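Local coordinates for 2-methyl-aconitate isomerase (Shewanella oneidensis, PDB 5K87) that catalyses the cis-trans isomerization of 2-methyl-aconitate in the 2-methylcitrate cycle, a route of propionate degradation, at the interface of chains A and B. Sequence-based numbering; all coordinates share one arbitrary frame. Chains: chain A/B, 2-methyl-aconitate isomerase.

All three contacts belong to the two-fold interface of the PrpF homodimer. The C-alpha centres of contact 1 and contact 2 lie about 9 Å apart, and the two share A:Arg387 of strand 386-388. Its NH2 binds the acid of contact 1, and its NE and NH1 bind the amide of contact 2. The C-alpha centre of contact 3 is about 26 Å from each of theirs. It is the twin of contact 2 with the chains exchanged, and its A:Arg51 and B:Arg387 pair also repeats part of contact 1. The centre of contact 1 is about 15 Å from A:Cys109, an inferred active-site residue.

Contact 1: the interface of chains A and B. Residues chain A 20, 172-174, 387; chain B 51, 63-64.
This is a polar, salt-bridged patch of the homodimer interface in a PrpF-family isomerase, and it ties B:Asp64 of one subunit to two arginines of the other. The carboxylate oxygen OD1 of B:Asp64 takes a hydrogen bond from A:Arg20 NE at 2.8 Å. A:Arg387 NH2 donates to B:Asp64 OD1 as well, at 2.9 Å and nearly straight (171°). The two donors reach OD1 from opposite faces of the carboxylate plane, well above it on each side. Each guanidinium keeps the oxygen close to its own plane. The two positive groups would be expected to favour a charged carboxylate. A:Arg20 is bent at chi3 (64°), which turns NE toward the aspartate, and A:Val172 CG1 covers the centre of one face of its guanidinium.

B:Arg51 slides past A:Phe174 in the opposite direction and lays its guanidinium on the ring, the planes 19° apart. Its NE stands 3.7 Å from the ring centroid, a cation-pi contact. A:Thr173 CG2 packs on the other face of the ring, toward its rim. Within chain B, B:Arg51 NH2 donates to the backbone B:Asp64 O at 3.0 Å, which helps to keep the guanidinium flat against the ring. Water 1 joins both terminal nitrogens of A:Arg387 to B:Arg51 O. Water 2 links A:Thr173 OG1, 2.8 Å from the water oxygen, to B:Asp64 N.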
loop_
_atom_site.group_PDB
_atom_site.type_symbol
_atom_site.label_atom_id
_atom_site.label_comp_id
_atom_site.label_asym_id
_atom_site.label_seq_id
_atom_site.Cartn_x
_atom_site.Cartn_y
_atom_site.Cartn_z
ATOM N N ARG A 20 -9.275 6.663 6.208
ATOM C CA ARG A 20 -8.982 7.553 5.096
ATOM C C ARG A 20 -9.403 8.974 5.459
ATOM O O ARG A 20 -10.515 9.188 5.965
ATOM C CB ARG A 20 -9.715 7.128 3.823
ATOM C CG ARG A 20 -9.476 8.102 2.680
ATOM C CD ARG A 20 -10.326 7.834 1.429
ATOM N NE ARG A 20 -11.764 7.991 1.664
ATOM C CZ ARG A 20 -12.385 9.157 1.816
ATOM N NH1 ARG A 20 -11.709 10.298 1.768
ATOM N NH2 ARG A 20 -13.698 9.176 2.027
ATOM N N VAL A 172 -10.264 10.215 -4.661
ATOM C CA VAL A 172 -10.969 9.334 -3.736
ATOM C C VAL A 172 -11.991 8.548 -4.512
ATOM O O VAL A 172 -12.907 9.099 -5.147
ATOM C CB VAL A 172 -11.633 10.069 -2.573
ATOM C CG1 VAL A 172 -12.438 9.083 -1.716
ATOM C CG2 VAL A 172 -10.574 10.759 -1.729
ATOM N N THR A 173 -11.810 7.240 -4.434
ATOM C CA THR A 173 -12.506 6.307 -5.280
ATOM C C THR A 173 -14.033 6.401 -5.134
ATOM O O THR A 173 -14.753 6.434 -6.118
ATOM C CB THR A 173 -12.002 4.887 -4.970
ATOM O OG1 THR A 173 -10.552 4.884 -4.960
ATOM C CG2 THR A 173 -12.544 3.900 -5.995
ATOM N N PHE A 174 -14.511 6.495 -3.904
ATOM C CA PHE A 174 -15.938 6.396 -3.612
ATOM C C PHE A 174 -16.424 7.651 -2.898
ATOM O O PHE A 174 -15.662 8.280 -2.176
ATOM C CB PHE A 174 -16.167 5.172 -2.734
ATOM C CG PHE A 174 -15.721 3.878 -3.364
ATOM C CD1 PHE A 174 -16.497 3.260 -4.330
ATOM C CD2 PHE A 174 -14.531 3.275 -2.992
ATOM C CE1 PHE A 174 -16.095 2.067 -4.910
ATOM C CE2 PHE A 174 -14.123 2.076 -3.574
ATOM C CZ PHE A 174 -14.906 1.480 -4.530
ATOM N N ARG A 387 -13.431 8.561 6.311
ATOM C CA ARG A 387 -14.155 7.405 6.810
ATOM C C ARG A 387 -13.228 6.444 7.525
ATOM O O ARG A 387 -12.040 6.323 7.190
ATOM C CB ARG A 387 -14.931 6.692 5.696
ATOM C CG ARG A 387 -14.090 6.278 4.519
ATOM C CD ARG A 387 -14.892 5.554 3.426
ATOM N NE ARG A 387 -15.246 4.206 3.845
ATOM C CZ ARG A 387 -14.667 3.072 3.443
ATOM N NH1 ARG A 387 -15.105 1.951 3.964
ATOM N NH2 ARG A 387 -13.696 3.034 2.541
ATOM N N ARG B 51 -15.290 -3.789 -1.794
ATOM C CA ARG B 51 -15.401 -2.536 -1.067
ATOM C C ARG B 51 -14.475 -2.493 0.144
ATOM O O ARG B 51 -13.921 -1.434 0.463
ATOM C CB ARG B 51 -16.848 -2.302 -0.631
ATOM C CG ARG B 51 -17.115 -0.885 -0.181
ATOM C CD ARG B 51 -16.854 0.123 -1.293
ATOM N NE ARG B 51 -16.910 1.485 -0.782
ATOM C CZ ARG B 51 -15.878 2.107 -0.227
ATOM N NH1 ARG B 51 -16.015 3.348 0.206
ATOM N NH2 ARG B 51 -14.702 1.483 -0.111
ATOM N N ILE B 63 -6.718 3.823 -1.899
ATOM C CA ILE B 63 -6.668 4.763 -0.784
ATOM C C ILE B 63 -7.981 4.726 0.006
ATOM O O ILE B 63 -8.051 5.197 1.134
ATOM C CB ILE B 63 -6.353 6.193 -1.292
ATOM C CG1 ILE B 63 -4.912 6.266 -1.770
ATOM C CG2 ILE B 63 -6.550 7.251 -0.211
ATOM C CD1 ILE B 63 -3.957 6.336 -0.647
ATOM N N ASP B 64 -9.022 4.151 -0.587
ATOM C CA ASP B 64 -10.312 4.093 0.085
ATOM C C ASP B 64 -10.673 2.664 0.486
ATOM O O ASP B 64 -11.830 2.253 0.395
ATOM C CB ASP B 64 -11.386 4.709 -0.802
ATOM C CG ASP B 64 -12.588 5.204 -0.024
ATOM O OD1 ASP B 64 -12.543 5.294 1.211
ATOM O OD2 ASP B 64 -13.584 5.534 -0.711
HETATM O O HOH W 1 -13.068 -0.014 2.859
HETATM O O HOH W 2 -9.755 2.908 -3.116
HETATM O O HOH W 3 -7.402 5.261 -4.350
#

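Contact 2: the interface of chains A and B. Residues chain A 163-164, 387-388; chain B 11, 395-396.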
loop_
_atom_site.group_PDB
_atom_site.type_symbol
_atom_site.label_atom_id
_atom_site.label_comp_id
_atom_site.label_asym_id
_atom_site.label_seq_id
_atom_site.Cartn_x
_atom_site.Cartn_y
_atom_site.Cartn_z
ATOM N N GLU A 163 -20.598 9.571 8.187
ATOM C CA GLU A 163 -19.436 9.285 7.348
ATOM C C GLU A 163 -19.801 9.217 5.877
ATOM O O GLU A 163 -19.075 9.707 5.015
ATOM C CB GLU A 163 -18.832 7.933 7.734
ATOM C CG GLU A 163 -18.376 7.799 9.155
ATOM C CD GLU A 163 -17.608 6.506 9.336
ATOM O OE1 GLU A 163 -18.234 5.414 9.404
ATOM O OE2 GLU A 163 -16.350 6.566 9.355
ATOM N N THR A 164 -20.932 8.577 5.592
ATOM C CA THR A 164 -21.324 8.268 4.227
ATOM C C THR A 164 -22.063 9.440 3.591
ATOM O O THR A 164 -22.613 10.288 4.292
ATOM C CB THR A 164 -22.228 7.026 4.197
ATOM O OG1 THR A 164 -23.351 7.250 5.059
ATOM C CG2 THR A 164 -21.466 5.787 4.689
ATOM N N ARG A 387 -13.431 8.561 6.311
ATOM C CA ARG A 387 -14.155 7.405 6.810
ATOM C C ARG A 387 -13.228 6.444 7.525
ATOM O O ARG A 387 -12.040 6.323 7.190
ATOM C CB ARG A 387 -14.931 6.692 5.696
ATOM C CG ARG A 387 -14.090 6.278 4.519
ATOM C CD ARG A 387 -14.892 5.554 3.426
ATOM N NE ARG A 387 -15.246 4.206 3.845
ATOM C CZ ARG A 387 -14.667 3.072 3.443
ATOM N NH1 ARG A 387 -15.105 1.951 3.964
ATOM N NH2 ARG A 387 -13.696 3.034 2.541
ATOM N N VAL A 388 -13.784 5.752 8.501
ATOM C CA VAL A 388 -13.102 4.659 9.142
ATOM C C VAL A 388 -13.031 3.457 8.209
ATOM O O VAL A 388 -14.048 3.032 7.628
ATOM C CB VAL A 388 -13.834 4.271 10.422
ATOM C CG1 VAL A 388 -13.235 2.998 11.022
ATOM C CG2 VAL A 388 -13.792 5.418 11.411
ATOM N N GLN B 11 -22.128 3.185 7.900
ATOM C CA GLN B 11 -21.355 2.034 7.467
ATOM C C GLN B 11 -21.691 0.831 8.337
ATOM O O GLN B 11 -21.968 0.976 9.526
ATOM C CB GLN B 11 -19.864 2.330 7.600
ATOM C CG GLN B 11 -19.329 3.402 6.654
ATOM C CD GLN B 11 -17.837 3.244 6.447
ATOM O OE1 GLN B 11 -17.405 2.642 5.472
ATOM N NE2 GLN B 11 -17.052 3.745 7.389
ATOM N N ARG B 395 -15.009 -1.537 8.088
ATOM C CA ARG B 395 -16.270 -0.879 7.761
ATOM C C ARG B 395 -16.410 -0.689 6.274
ATOM O O ARG B 395 -15.422 -0.420 5.587
ATOM C CB ARG B 395 -16.362 0.491 8.426
ATOM C CG ARG B 395 -16.375 0.451 9.915
ATOM C CD ARG B 395 -16.860 1.784 10.424
ATOM N NE ARG B 395 -16.587 1.951 11.838
ATOM C CZ ARG B 395 -16.784 3.086 12.505
ATOM N NH1 ARG B 395 -17.286 4.144 11.886
ATOM N NH2 ARG B 395 -16.497 3.152 13.796
ATOM N N VAL B 396 -17.639 -0.806 5.778
ATOM C CA VAL B 396 -17.981 -0.415 4.414
ATOM C C VAL B 396 -19.373 0.208 4.446
ATOM O O VAL B 396 -20.146 -0.060 5.363
ATOM C CB VAL B 396 -18.002 -1.611 3.427
ATOM C CG1 VAL B 396 -16.609 -2.230 3.270
ATOM C CG2 VAL B 396 -19.024 -2.651 3.847
HETATM O O HOH W 4 -20.916 5.252 9.577
#
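A side-chain amide clamp forms this polar patch of the homodimer interface, fastening the B:Gln11 segment to strand 386-388 of chain A. Both ends of the B:Gln11 amide are used. A:Arg387 NH1 and NE both donate to B:Gln11 OE1, at 2.8 Å and 3.1 Å. NH1 lies in the carbonyl plane of the amide, whereas NE sits above it. The guanidinium and amide planes are 74° apart. At the other end, B:Gln11 NE2 donates to the backbone A:Val388 O on a lone pair, and to A:Glu163 OE1 at 2.9 Å. These bonds together fix the rotation of the amide.

A:Glu163 OE1 also receives B:Arg395 NH1 at 2.9 Å, a salt bridge. NE2 and NH1 come to this oxygen from opposite faces of the carboxylate. B:Arg395 is stretched from CG to NE (chi2 -164°, chi3 -166°), which carries its guanidinium past A:Val388 to the acid. A:Val388 CB packs on one face of that guanidinium, toward the rim. The other carboxylate oxygen, A:Glu163 OE2, accepts from A:Val388 N at 2.8 Å, tying the acid to strand 386-388 of the same chain. Water 4 bridges A:Glu163 OE1, 2.7 Å from the water oxygen, to the backbone B:Gln11 N.

Contact 3: the interface of chains A and B. Residues chain A 11, 51, 395-397; chain B 163, 387-388.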
loop_
_atom_site.group_PDB
_atom_site.type_symbol
_atom_site.label_atom_id
_atom_site.label_comp_id
_atom_site.label_asym_id
_atom_site.label_seq_id
_atom_site.Cartn_x
_atom_site.Cartn_y
_atom_site.Cartn_z
ATOM N N GLN A 11 2.869 -10.208 21.195
ATOM C CA GLN A 11 2.735 -8.833 20.741
ATOM C C GLN A 11 1.853 -8.069 21.711
ATOM O O GLN A 11 0.938 -8.630 22.324
ATOM C CB GLN A 11 2.090 -8.785 19.363
ATOM C CG GLN A 11 2.896 -9.414 18.247
ATOM C CD GLN A 11 2.437 -8.906 16.903
ATOM O OE1 GLN A 11 2.993 -7.929 16.394
ATOM N NE2 GLN A 11 1.398 -9.516 16.341
ATOM N N ARG A 51 7.034 0.705 14.118
ATOM C CA ARG A 51 6.704 -0.704 14.042
ATOM C C ARG A 51 5.259 -0.922 13.607
ATOM O O ARG A 51 4.969 -1.864 12.879
ATOM C CB ARG A 51 6.976 -1.375 15.386
ATOM C CG ARG A 51 7.033 -2.879 15.310
ATOM C CD ARG A 51 8.156 -3.354 14.395
ATOM N NE ARG A 51 8.038 -4.785 14.167
ATOM C CZ ARG A 51 7.227 -5.323 13.265
ATOM N NH1 ARG A 51 6.477 -4.539 12.490
ATOM N NH2 ARG A 51 7.181 -6.635 13.123
ATOM N N ARG A 395 -1.154 -4.366 16.544
ATOM C CA ARG A 395 -0.200 -5.141 17.319
ATOM C C ARG A 395 1.222 -4.882 16.880
ATOM O O ARG A 395 1.489 -4.723 15.685
ATOM C CB ARG A 395 -0.459 -6.637 17.177
ATOM C CG ARG A 395 -1.802 -7.095 17.653
ATOM C CD ARG A 395 -1.773 -8.595 17.854
ATOM N NE ARG A 395 -3.116 -9.133 18.035
ATOM C CZ ARG A 395 -3.398 -10.428 18.099
ATOM N NH1 ARG A 395 -2.432 -11.326 18.029
ATOM N NH2 ARG A 395 -4.654 -10.825 18.244
ATOM N N VAL A 396 2.133 -4.874 17.844
ATOM C CA VAL A 396 3.570 -4.872 17.565
ATOM C C VAL A 396 4.258 -5.749 18.591
ATOM O O VAL A 396 3.728 -5.954 19.677
ATOM C CB VAL A 396 4.209 -3.453 17.621
ATOM C CG1 VAL A 396 3.630 -2.553 16.539
ATOM C CG2 VAL A 396 4.050 -2.827 18.998
ATOM N N PRO A 397 5.442 -6.274 18.258
ATOM C CA PRO A 397 6.200 -6.988 19.290
ATOM C C PRO A 397 6.483 -6.076 20.487
ATOM O O PRO A 397 6.551 -4.847 20.353
ATOM C CB PRO A 397 7.487 -7.391 18.557
ATOM C CG PRO A 397 7.065 -7.488 17.113
ATOM C CD PRO A 397 6.091 -6.349 16.940
ATOM N N GLU B 163 3.459 -15.870 17.895
ATOM C CA GLU B 163 3.633 -15.066 16.685
ATOM C C GLU B 163 5.071 -14.601 16.519
ATOM O O GLU B 163 5.621 -14.621 15.416
ATOM C CB GLU B 163 2.751 -13.823 16.742
ATOM C CG GLU B 163 1.263 -14.074 16.849
ATOM C CD GLU B 163 0.492 -12.784 16.643
ATOM O OE1 GLU B 163 0.457 -11.939 17.567
ATOM O OE2 GLU B 163 -0.057 -12.608 15.541
ATOM N N ARG B 387 1.829 -12.867 11.255
ATOM C CA ARG B 387 1.452 -12.120 12.438
ATOM C C ARG B 387 0.237 -11.251 12.185
ATOM O O ARG B 387 0.003 -10.777 11.062
ATOM C CB ARG B 387 2.598 -11.279 12.997
ATOM C CG ARG B 387 3.211 -10.316 12.011
ATOM C CD ARG B 387 4.366 -9.509 12.634
ATOM N NE ARG B 387 3.853 -8.445 13.485
ATOM C CZ ARG B 387 3.745 -7.157 13.147
ATOM N NH1 ARG B 387 4.151 -6.692 11.969
ATOM N NH2 ARG B 387 3.222 -6.336 14.022
ATOM N N VAL B 388 -0.530 -11.034 13.244
ATOM C CA VAL B 388 -1.626 -10.089 13.208
ATOM C C VAL B 388 -1.080 -8.664 13.202
ATOM O O VAL B 388 -0.226 -8.310 14.017
ATOM C CB VAL B 388 -2.563 -10.299 14.422
ATOM C CG1 VAL B 388 -3.598 -9.185 14.483
ATOM C CG2 VAL B 388 -3.225 -11.689 14.361
HETATM O O HOH W 5 2.870 -3.821 12.444
HETATM O O HOH W 6 1.372 -12.380 20.030
#
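B:Arg387 and A:Gln11 meet at about a right angle, and two guanidinium nitrogens converge on the amide oxygen. B:Arg387 NH2 lies 2.9 Å from A:Gln11 OE1, on a lone pair in the carbonyl plane. B:Arg387 NE is above that plane, 3.1 Å from A:Gln11 OE1. The A:Gln11 NE2 group donates to B:Val388 O at 3.1 Å and to B:Glu163 OE1 at 2.9 Å, the latter bond nearly straight (170°). A:Arg395 NH1 meets the same carboxylate oxygen from the opposite face, 3.0 Å from B:Glu163 OE1, in a salt bridge. One face of the B:Arg387 guanidinium is met near its rim by A:Arg51 NH2. The two guanidinium planes are 65° apart, so they do not stack.

Farther out, water 5 lies at the edge of the B:Arg387 guanidinium and links both its terminal nitrogens to A:Arg51 O. The bend of B:Arg387 at chi3 (-77°) swings its guanidinium toward the amide. B:Val388 N binds B:Glu163 OE2 at 2.8 Å and so positions the acid. Water 6 connects B:Glu163 OE1 with A:Gln11 N. The site holds the A:Gln11 segment and strand 393-396 of chain A against strand 386-388 of chain B, joining the two subunits of the homodimer.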